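Putative pyridoxal phosphate-dependent transferase (Clostridium difficile, PDB 4DGT) is probably a pyridoxal phosphate-dependent enzyme of the class I and II aminotransferase family, with two protein chains in its assembly and no specific function assigned. Local coordinates at residues H84-K89 with H216-S221; L106-T111 with K132-E137; L189-L194 with S223-K228. All coordinates share one frame; numbering follows the deposited sequence.

Contact 1: residues H84-K89 with H216-S221; sequences HNWKIK and HIPMAS. With MG (magnesium ion), chain E.
The carbonyl O of H216 is gripped by two waters that tie it to H84. One lies 2.7 Å from H216 O and also meets H84 ND1 in the plane of the imidazole; the other donates to both H216 O and H84 O. The two rings form a T-shaped pair, planes at 67°, the edge of H216 turned to the face of H84, while H216 NE2 is hydrogen-bonded to E204. With CG anti to the backbone N (chi1 -180°), W86 lays its indole against the turn of 216-221. S221 CB sits over the five-membered ring in a CH-pi contact, P218 CB is 3.7 Å from W86 CE3, and A220 CB comes to 3.4 Å from W86 CZ2. I88 CG2 covers the opposite indole face. Both S221 N and S221 OG donate to P218 O, so that one carbonyl holds the turn through two bonds; S221 O binds a magnesium ion at 2.2 Å, and a water of that ion donates to N85 O. The loop after helix 70-84 is thus joined to the one leading into helix 224-229, where E227 accepts from W86 NE1. Strand 230-234 packs alongside: W86 and A220 touch T232, and H216 touches M234.

Contact 2: residues L106-T111 with K132-E137; sequences LINELT and KNNNRE
R136, just after helix 126-133, reaches to the C-terminal end of helix 99-110, where its charge probably suits the helix dipole; its CB is directed toward 106-111. A bend at chi2 (62°) carries the chain on: CG lies 3.5 Å from T111 OG1, and CD packs at 3.8 Å on I107 CG2. R136 NE donates almost straight to T111 OG1 (2.9 Å, 168°) and NH2 to T111 O at 2.8 Å, a side-on grip by two nitrogens; NH2 comes from above the carbonyl plane. R136 NH1 donates to N134 O at 2.8 Å, nearly in line with the carbonyl, and to a water that donates to N108 OD1. N108 CA lies over one guanidinium face. T111 OG1 donates to I107 O (2.7 Å), a bond that sets the direction of the hydroxyl, its oxygen accepting from NE. N134 CB rests on I107 CG2, its ND2 donates to V130 O, and a water joins N134 OD1 to N108 OD1. A Schellman motif with N135 as C-prime residue ends helix 126-133, which links parallel strands 116-119 and 137-140: a beta-alpha-beta crossover at the outer end of the mixed sheet, as in the large domain of fold-type I PLP enzymes.

Contact 3: residues L189-L194 with S223-K228; sequences LGDICL and SKEFEK. With MG (magnesium ion), chain I.
A hydrated magnesium ion at the surface spans two packed helices here, with E225 as its protein ligand and D191 in its second shell. E225 OE2 binds the metal at 2.0 Å and five waters complete six-fold coordination; two of these donate to D191 OD1. Although D191 OD1 and E225 OE2 are like-charged and only 4.2 Å apart, the cation and its water shell probably offset their repulsion. In E225, CG lies between the backbone N and the carbonyl carbon (chi1 73°), and the chain, extended beyond it, carries the carboxylate out to the metal. L194 CD1 lies 3.7 Å from E225 CD.

Beside the ion, F226 packs against helix 183-195. Its ring tip meets the backbone where G190 has no side chain, F226 CZ standing 3.5 Å from G190 CA. L194 CD1 meets the ring obliquely, 3.4 Å from F226 CE1. D191 OD1 approaches at the ring edge, in its plane, 3.3 Å from F226 CE1; carboxylate and ring planes are 86° apart, and the oxygen faces the ring's slightly positive C-H rim, probably a favourable arrangement. S223 is the N-cap of the second helix, its OG accepting from F226 N at 3.1 Å, which fixes the first turn from which both E225 and F226 project. K224 NZ forms a salt bridge to E227 OE2 within that helix.

The two short helical segments approach to 10.7 Å between axes and cross at 63°. Helix 183-195 has further neighbours in helix 155-161, where I192 touches I158, and in strand 165-171, where L189 and C193 touch F168. F226, through its O, accepts from T230 OG1 at the start of strand 230-234.

Contacts 1 and 3 adjoin, their centres about 13 Å apart, because 216-221 runs on almost directly into 223-228. M219 joins them: its SD is 3.5 Å from F226 CD2 and its CE 3.8 Å from L189 CD2, while A220 O packs on E227 CB. Along the chain their segments alternate. Each carries its own magnesium ion. Contact 2 stands apart, its centre about 26 Å from that of contact 1 and about 22 Å from that of contact 3, and touches neither. A bound pyridoxal-5'-phosphate lies about 11 Å from the side chain of H216, and one about 12 Å from that of I107, so neither contact touches the cofactor.

Contact 1: residues H84-K89 with H216-S221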
loop_
_atom_site.group_PDB
_atom_site.type_symbol
_atom_site.label_atom_id
_atom_site.label_comp_id
_atom_site.label_asym_id
_atom_site.label_seq_id
_atom_site.Cartn_x
_atom_site.Cartn_y
_atom_site.Cartn_z
ATOM N N HIS A 84 17.146 20.986 -3.034
ATOM C CA HIS A 84 16.932 21.183 -4.483
ATOM C C HIS A 84 16.556 22.565 -4.863
ATOM O O HIS A 84 16.322 22.811 -6.039
ATOM C CB HIS A 84 15.881 20.221 -4.982
ATOM C CG HIS A 84 16.213 18.795 -4.687
ATOM N ND1 HIS A 84 17.386 18.266 -5.003
ATOM C CD2 HIS A 84 15.459 17.791 -4.131
ATOM C CE1 HIS A 84 17.402 16.972 -4.647
ATOM N NE2 HIS A 84 16.226 16.692 -4.058
ATOM N N ASN A 85 16.590 23.495 -3.913
ATOM C CA ASN A 85 16.189 24.905 -4.159
ATOM C C ASN A 85 14.822 25.044 -4.826
ATOM O O ASN A 85 14.576 25.952 -5.611
ATOM C CB ASN A 85 17.314 25.555 -4.978
ATOM C CG ASN A 85 18.674 25.288 -4.327
ATOM O OD1 ASN A 85 19.549 24.602 -4.907
ATOM N ND2 ASN A 85 18.821 25.726 -3.096
ATOM N N TRP A 86 13.898 24.189 -4.441
ATOM C CA TRP A 86 12.570 24.176 -5.043
ATOM C C TRP A 86 11.565 24.295 -3.926
ATOM O O TRP A 86 11.484 23.382 -3.086
ATOM C CB TRP A 86 12.402 22.879 -5.802
ATOM C CG TRP A 86 11.088 22.740 -6.470
ATOM C CD1 TRP A 86 10.251 23.743 -6.940
ATOM C CD2 TRP A 86 10.386 21.480 -6.748
ATOM N NE1 TRP A 86 9.115 23.216 -7.500
ATOM C CE2 TRP A 86 9.116 21.851 -7.358
ATOM C CE3 TRP A 86 10.635 20.134 -6.450
ATOM C CZ2 TRP A 86 8.163 20.893 -7.733
ATOM C CZ3 TRP A 86 9.677 19.188 -6.848
ATOM C CH2 TRP A 86 8.484 19.567 -7.460
ATOM N N LYS A 87 10.858 25.409 -3.845
ATOM C CA LYS A 87 9.901 25.664 -2.786
ATOM C C LYS A 87 8.526 25.301 -3.249
ATOM O O LYS A 87 8.026 25.923 -4.189
ATOM C CB LYS A 87 9.875 27.133 -2.341
ATOM C CG LYS A 87 9.003 27.390 -1.082
ATOM C CD LYS A 87 9.599 26.738 0.159
ATOM C CE LYS A 87 8.570 26.429 1.238
ATOM N NZ LYS A 87 8.117 27.678 1.948
ATOM N N ILE A 88 7.925 24.315 -2.588
ATOM C CA ILE A 88 6.626 23.853 -2.951
ATOM C C ILE A 88 5.667 24.185 -1.846
ATOM O O ILE A 88 6.102 24.555 -0.775
ATOM C CB ILE A 88 6.625 22.319 -3.209
ATOM C CG1 ILE A 88 6.902 21.458 -1.963
ATOM C CG2 ILE A 88 7.550 21.934 -4.369
ATOM C CD1 ILE A 88 6.267 20.065 -2.044
ATOM N N LYS A 89 4.387 24.023 -2.108
ATOM C CA LYS A 89 3.361 24.133 -1.068
ATOM C C LYS A 89 3.001 22.750 -0.584
ATOM O O LYS A 89 2.894 21.828 -1.385
ATOM C CB LYS A 89 2.129 24.853 -1.626
ATOM C CG LYS A 89 2.381 26.314 -2.005
ATOM C CD LYS A 89 1.163 26.995 -2.595
ATOM C CE LYS A 89 1.490 28.427 -2.998
ATOM N NZ LYS A 89 1.938 29.226 -1.800
ATOM N N HIS A 216 21.062 17.839 -9.004
ATOM C CA HIS A 216 19.694 17.528 -9.462
ATOM C C HIS A 216 18.915 18.790 -9.649
ATOM O O HIS A 216 18.848 19.639 -8.701
ATOM C CB HIS A 216 18.999 16.752 -8.403
ATOM C CG HIS A 216 17.594 16.338 -8.791
ATOM N ND1 HIS A 216 17.325 15.469 -9.809
ATOM C CD2 HIS A 216 16.401 16.799 -8.317
ATOM C CE1 HIS A 216 15.993 15.368 -9.934
ATOM N NE2 HIS A 216 15.423 16.201 -9.023
ATOM N N ILE A 217 18.262 18.880 -10.804
ATOM C CA ILE A 217 17.350 19.986 -11.113
ATOM C C ILE A 217 15.969 19.388 -11.298
ATOM O O ILE A 217 15.710 18.748 -12.331
ATOM C CB ILE A 217 17.770 20.700 -12.420
ATOM C CG1 ILE A 217 19.227 21.151 -12.363
ATOM C CG2 ILE A 217 16.820 21.853 -12.701
ATOM C CD1 ILE A 217 19.512 22.139 -11.286
ATOM N N PRO A 218 15.041 19.572 -10.327
ATOM C CA PRO A 218 13.673 19.089 -10.631
ATOM C C PRO A 218 13.157 19.807 -11.873
ATOM O O PRO A 218 13.312 21.001 -11.995
ATOM C CB PRO A 218 12.894 19.460 -9.360
ATOM C CG PRO A 218 13.955 19.609 -8.306
ATOM C CD PRO A 218 15.153 20.152 -8.974
ATOM N N MET A 219 12.570 19.070 -12.803
ATOM C CA MET A 219 11.970 19.696 -13.972
ATOM C C MET A 219 11.015 20.834 -13.608
ATOM O O MET A 219 11.056 21.920 -14.196
ATOM C CB MET A 219 11.253 18.662 -14.771
ATOM C CG MET A 219 10.390 19.153 -15.906
ATOM S SD MET A 219 11.387 19.992 -17.225
ATOM C CE MET A 219 11.733 18.619 -18.341
ATOM N N ALA A 220 10.244 20.644 -12.555
ATOM C CA ALA A 220 9.243 21.625 -12.115
ATOM C C ALA A 220 9.884 22.861 -11.480
ATOM O O ALA A 220 9.245 23.874 -11.346
ATOM C CB ALA A 220 8.227 20.970 -11.145
ATOM N N SER A 221 11.163 22.796 -11.114
ATOM C CA SER A 221 11.850 23.934 -10.440
ATOM C C SER A 221 12.376 24.975 -11.402
ATOM O O SER A 221 12.782 26.070 -10.990
ATOM C CB SER A 221 13.022 23.439 -9.581
ATOM O OG SER A 221 14.119 23.100 -10.404
HETATM MG MG MG E . 13.344 27.630 -9.593
HETATM O O HOH W 1 19.627 19.581 -6.156
HETATM O O HOH W 2 18.045 22.313 -8.140
HETATM O O HOH W 3 12.692 26.622 -8.113
HETATM O O HOH W 4 13.935 29.034 -8.299
HETATM O O HOH W 5 13.563 28.950 -11.271
#

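Contact 2: residues L106-T111 with K132-E137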
loop_
_atom_site.group_PDB
_atom_site.type_symbol
_atom_site.label_atom_id
_atom_site.label_comp_id
_atom_site.label_asym_id
_atom_site.label_seq_id
_atom_site.Cartn_x
_atom_site.Cartn_y
_atom_site.Cartn_z
ATOM N N LEU A 106 -2.249 8.173 -12.532
ATOM C CA LEU A 106 -2.176 9.404 -13.315
ATOM C C LEU A 106 -2.485 9.107 -14.795
ATOM O O LEU A 106 -3.191 9.874 -15.445
ATOM C CB LEU A 106 -0.797 10.088 -13.161
ATOM C CG LEU A 106 -0.526 10.764 -11.843
ATOM C CD1 LEU A 106 0.948 11.082 -11.741
ATOM C CD2 LEU A 106 -1.425 12.030 -11.749
ATOM N N ILE A 107 -1.976 7.993 -15.313
ATOM C CA ILE A 107 -2.229 7.620 -16.719
ATOM C C ILE A 107 -3.695 7.370 -16.910
ATOM O O ILE A 107 -4.308 7.883 -17.848
ATOM C CB ILE A 107 -1.418 6.393 -17.112
ATOM C CG1 ILE A 107 0.018 6.752 -17.244
ATOM C CG2 ILE A 107 -1.996 5.717 -18.386
ATOM C CD1 ILE A 107 0.980 5.570 -17.324
ATOM N N ASN A 108 -4.314 6.674 -15.972
ATOM C CA ASN A 108 -5.735 6.382 -16.085
ATOM C C ASN A 108 -6.614 7.638 -16.054
ATOM O O ASN A 108 -7.658 7.713 -16.755
ATOM C CB ASN A 108 -6.194 5.413 -15.004
ATOM C CG ASN A 108 -7.620 4.943 -15.230
ATOM O OD1 ASN A 108 -7.873 4.119 -16.123
ATOM N ND2 ASN A 108 -8.549 5.485 -14.483
ATOM N N GLU A 109 -6.214 8.608 -15.245
ATOM C CA GLU A 109 -7.001 9.822 -15.055
ATOM C C GLU A 109 -6.752 10.921 -16.041
ATOM O O GLU A 109 -7.720 11.682 -16.360
ATOM C CB GLU A 109 -6.827 10.371 -13.654
ATOM C CG GLU A 109 -7.272 9.408 -12.569
ATOM C CD GLU A 109 -8.715 8.908 -12.745
ATOM O OE1 GLU A 109 -9.643 9.699 -13.083
ATOM O OE2 GLU A 109 -8.906 7.671 -12.606
ATOM N N LEU A 110 -5.531 11.040 -16.527
ATOM C CA LEU A 110 -5.144 12.205 -17.397
ATOM C C LEU A 110 -5.259 11.904 -18.888
ATOM O O LEU A 110 -5.047 12.805 -19.732
ATOM C CB LEU A 110 -3.690 12.603 -17.122
ATOM C CG LEU A 110 -3.490 13.264 -15.774
ATOM C CD1 LEU A 110 -2.016 13.601 -15.543
ATOM C CD2 LEU A 110 -4.395 14.479 -15.621
ATOM N N THR A 111 -5.500 10.641 -19.242
ATOM C CA THR A 111 -5.575 10.263 -20.662
ATOM C C THR A 111 -6.799 9.353 -20.829
ATOM O O THR A 111 -7.345 8.839 -19.830
ATOM C CB THR A 111 -4.317 9.516 -21.160
ATOM O OG1 THR A 111 -4.217 8.240 -20.500
ATOM C CG2 THR A 111 -3.035 10.336 -20.902
ATOM N N LYS A 132 1.349 0.128 -21.074
ATOM C CA LYS A 132 0.652 -0.950 -21.768
ATOM C C LYS A 132 -0.427 -1.570 -20.861
ATOM O O LYS A 132 -1.539 -1.892 -21.334
ATOM C CB LYS A 132 1.654 -1.998 -22.261
ATOM C CG LYS A 132 2.560 -1.481 -23.365
ATOM C CD LYS A 132 3.754 -2.378 -23.599
ATOM C CE LYS A 132 4.578 -1.950 -24.800
ATOM N NZ LYS A 132 5.868 -2.686 -24.858
ATOM N N ASN A 133 -0.094 -1.756 -19.588
ATOM C CA ASN A 133 -1.054 -2.382 -18.662
ATOM C C ASN A 133 -2.279 -1.511 -18.416
ATOM O O ASN A 133 -3.281 -2.023 -17.962
ATOM C CB ASN A 133 -0.380 -2.744 -17.353
ATOM C CG ASN A 133 0.603 -3.901 -17.511
ATOM O OD1 ASN A 133 0.457 -4.731 -18.430
ATOM N ND2 ASN A 133 1.600 -3.922 -16.638
ATOM N N ASN A 134 -2.201 -0.206 -18.709
ATOM C CA ASN A 134 -3.330 0.690 -18.637
ATOM C C ASN A 134 -4.040 0.864 -20.006
ATOM O O ASN A 134 -4.898 1.732 -20.153
ATOM C CB ASN A 134 -2.904 2.073 -18.125
ATOM C CG ASN A 134 -2.856 2.117 -16.632
ATOM O OD1 ASN A 134 -3.905 2.169 -16.005
ATOM N ND2 ASN A 134 -1.669 2.058 -16.067
ATOM N N ASN A 135 -3.693 0.063 -21.018
ATOM C CA ASN A 135 -4.299 0.154 -22.355
ATOM C C ASN A 135 -4.142 1.508 -22.960
ATOM O O ASN A 135 -5.047 2.032 -23.624
ATOM C CB ASN A 135 -5.770 -0.158 -22.169
ATOM C CG ASN A 135 -6.530 -0.496 -23.453
ATOM O OD1 ASN A 135 -5.983 -1.015 -24.420
ATOM N ND2 ASN A 135 -7.834 -0.147 -23.471
ATOM N N ARG A 136 -2.991 2.099 -22.745
ATOM C CA ARG A 136 -2.546 3.235 -23.581
ATOM C C ARG A 136 -1.413 2.772 -24.492
ATOM O O ARG A 136 -0.831 1.715 -24.294
ATOM C CB ARG A 136 -2.113 4.430 -22.691
ATOM C CG ARG A 136 -3.249 5.313 -22.161
ATOM C CD ARG A 136 -4.207 4.598 -21.292
ATOM N NE ARG A 136 -5.156 5.532 -20.675
ATOM C CZ ARG A 136 -6.298 5.158 -20.099
ATOM N NH1 ARG A 136 -6.622 3.875 -20.016
ATOM N NH2 ARG A 136 -7.071 6.077 -19.534
ATOM N N GLU A 137 -1.099 3.596 -25.481
ATOM C CA GLU A 137 -0.099 3.252 -26.485
ATOM C C GLU A 137 1.187 3.835 -26.073
ATOM O O GLU A 137 1.281 5.015 -25.813
ATOM C CB GLU A 137 -0.479 3.785 -27.856
ATOM C CG GLU A 137 0.665 3.763 -28.901
ATOM C CD GLU A 137 0.366 4.248 -30.348
ATOM O OE1 GLU A 137 -0.713 4.894 -30.624
ATOM O OE2 GLU A 137 1.235 4.017 -31.217
HETATM O O HOH W 6 -6.464 1.851 -16.850
HETATM O O HOH W 7 -9.619 6.104 -17.698
HETATM O O HOH W 8 -9.187 3.869 -18.794
#

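Contact 3: residues L189-L194 with S223-K228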
loop_
_atom_site.group_PDB
_atom_site.type_symbol
_atom_site.label_atom_id
_atom_site.label_comp_id
_atom_site.label_asym_id
_atom_site.label_seq_id
_atom_site.Cartn_x
_atom_site.Cartn_y
_atom_site.Cartn_z
ATOM N N LEU A 189 13.615 20.089 -23.427
ATOM C CA LEU A 189 12.546 19.131 -23.421
ATOM C C LEU A 189 11.245 19.805 -22.966
ATOM O O LEU A 189 10.155 19.563 -23.565
ATOM C CB LEU A 189 12.895 17.954 -22.481
ATOM C CG LEU A 189 11.741 16.972 -22.122
ATOM C CD1 LEU A 189 11.292 16.242 -23.361
ATOM C CD2 LEU A 189 12.135 15.985 -21.035
ATOM N N GLY A 190 11.318 20.583 -21.900
ATOM C CA GLY A 190 10.108 21.192 -21.312
ATOM C C GLY A 190 9.449 22.153 -22.225
ATOM O O GLY A 190 8.248 22.221 -22.310
ATOM N N ASP A 191 10.238 22.853 -23.029
ATOM C CA ASP A 191 9.666 23.798 -23.983
ATOM C C ASP A 191 8.965 23.082 -25.125
ATOM O O ASP A 191 7.917 23.549 -25.593
ATOM C CB ASP A 191 10.761 24.684 -24.538
ATOM C CG ASP A 191 11.141 25.837 -23.597
ATOM O OD1 ASP A 191 10.445 26.163 -22.579
ATOM O OD2 ASP A 191 12.192 26.432 -23.889
ATOM N N ILE A 192 9.530 21.964 -25.583
ATOM C CA ILE A 192 8.878 21.125 -26.582
ATOM C C ILE A 192 7.530 20.667 -26.063
ATOM O O ILE A 192 6.540 20.721 -26.764
ATOM C CB ILE A 192 9.697 19.895 -27.053
ATOM C CG1 ILE A 192 10.979 20.281 -27.793
ATOM C CG2 ILE A 192 8.816 18.976 -27.931
ATOM C CD1 ILE A 192 11.979 19.125 -27.969
ATOM N N CYS A 193 7.492 20.126 -24.855
ATOM C CA CYS A 193 6.255 19.610 -24.311
ATOM C C CYS A 193 5.243 20.713 -24.130
ATOM O O CYS A 193 4.077 20.513 -24.465
ATOM C CB CYS A 193 6.496 18.840 -23.035
ATOM S SG CYS A 193 7.355 17.261 -23.258
ATOM N N LEU A 194 5.652 21.884 -23.672
ATOM C CA LEU A 194 4.697 22.990 -23.504
ATOM C C LEU A 194 4.137 23.465 -24.850
ATOM O O LEU A 194 2.940 23.739 -24.962
ATOM C CB LEU A 194 5.333 24.209 -22.813
ATOM C CG LEU A 194 5.386 24.072 -21.323
ATOM C CD1 LEU A 194 6.548 24.866 -20.689
ATOM C CD2 LEU A 194 4.016 24.421 -20.780
ATOM N N SER A 223 11.018 26.890 -13.818
ATOM C CA SER A 223 10.210 28.066 -13.979
ATOM C C SER A 223 8.801 27.784 -13.527
ATOM O O SER A 223 8.446 26.631 -13.362
ATOM C CB SER A 223 10.192 28.476 -15.434
ATOM O OG SER A 223 9.457 27.560 -16.243
ATOM N N LYS A 224 8.009 28.848 -13.353
ATOM C CA LYS A 224 6.641 28.685 -12.883
ATOM C C LYS A 224 5.835 27.983 -13.961
ATOM O O LYS A 224 4.981 27.195 -13.622
ATOM C CB LYS A 224 6.023 29.997 -12.459
ATOM C CG LYS A 224 6.513 30.485 -11.108
ATOM C CD LYS A 224 5.860 29.667 -9.972
ATOM C CE LYS A 224 6.543 29.865 -8.610
ATOM N NZ LYS A 224 6.021 28.853 -7.608
ATOM N N GLU A 225 6.125 28.238 -15.243
ATOM C CA GLU A 225 5.371 27.516 -16.296
ATOM C C GLU A 225 5.721 26.027 -16.327
ATOM O O GLU A 225 4.864 25.200 -16.573
ATOM C CB GLU A 225 5.489 28.140 -17.669
ATOM C CG GLU A 225 6.802 27.960 -18.337
ATOM C CD GLU A 225 6.807 28.401 -19.800
ATOM O OE1 GLU A 225 5.708 28.575 -20.391
ATOM O OE2 GLU A 225 7.928 28.613 -20.328
ATOM N N PHE A 226 6.983 25.668 -16.098
ATOM C CA PHE A 226 7.355 24.281 -16.039
ATOM C C PHE A 226 6.693 23.624 -14.784
ATOM O O PHE A 226 6.183 22.539 -14.856
ATOM C CB PHE A 226 8.889 24.166 -15.961
ATOM C CG PHE A 226 9.589 24.157 -17.287
ATOM C CD1 PHE A 226 9.119 24.872 -18.357
ATOM C CD2 PHE A 226 10.757 23.476 -17.429
ATOM C CE1 PHE A 226 9.800 24.916 -19.557
ATOM C CE2 PHE A 226 11.433 23.482 -18.622
ATOM C CZ PHE A 226 10.981 24.201 -19.701
ATOM N N GLU A 227 6.639 24.347 -13.680
ATOM C CA GLU A 227 5.989 23.877 -12.462
ATOM C C GLU A 227 4.558 23.458 -12.722
ATOM O O GLU A 227 4.145 22.388 -12.358
ATOM C CB GLU A 227 6.060 24.975 -11.389
ATOM C CG GLU A 227 5.715 24.514 -9.982
ATOM C CD GLU A 227 6.163 25.527 -8.945
ATOM O OE1 GLU A 227 7.217 25.301 -8.283
ATOM O OE2 GLU A 227 5.471 26.536 -8.803
ATOM N N LYS A 228 3.819 24.290 -13.428
ATOM C CA LYS A 228 2.401 24.019 -13.651
ATOM C C LYS A 228 2.215 22.904 -14.681
ATOM O O LYS A 228 1.155 22.215 -14.676
ATOM C CB LYS A 228 1.673 25.286 -14.038
ATOM C CG LYS A 228 1.577 26.297 -12.887
ATOM C CD LYS A 228 0.513 25.875 -11.875
ATOM C CE LYS A 228 0.323 26.897 -10.735
ATOM N NZ LYS A 228 0.226 26.385 -9.317
HETATM MG MG MG I . 8.336 29.310 -22.208
HETATM O O HOH W 9 10.307 28.833 -21.903
HETATM O O HOH W 10 7.950 27.410 -22.899
HETATM O O HOH W 11 6.210 29.756 -22.443
HETATM O O HOH W 12 8.652 31.219 -21.214
HETATM O O HOH W 13 8.559 30.082 -24.072
#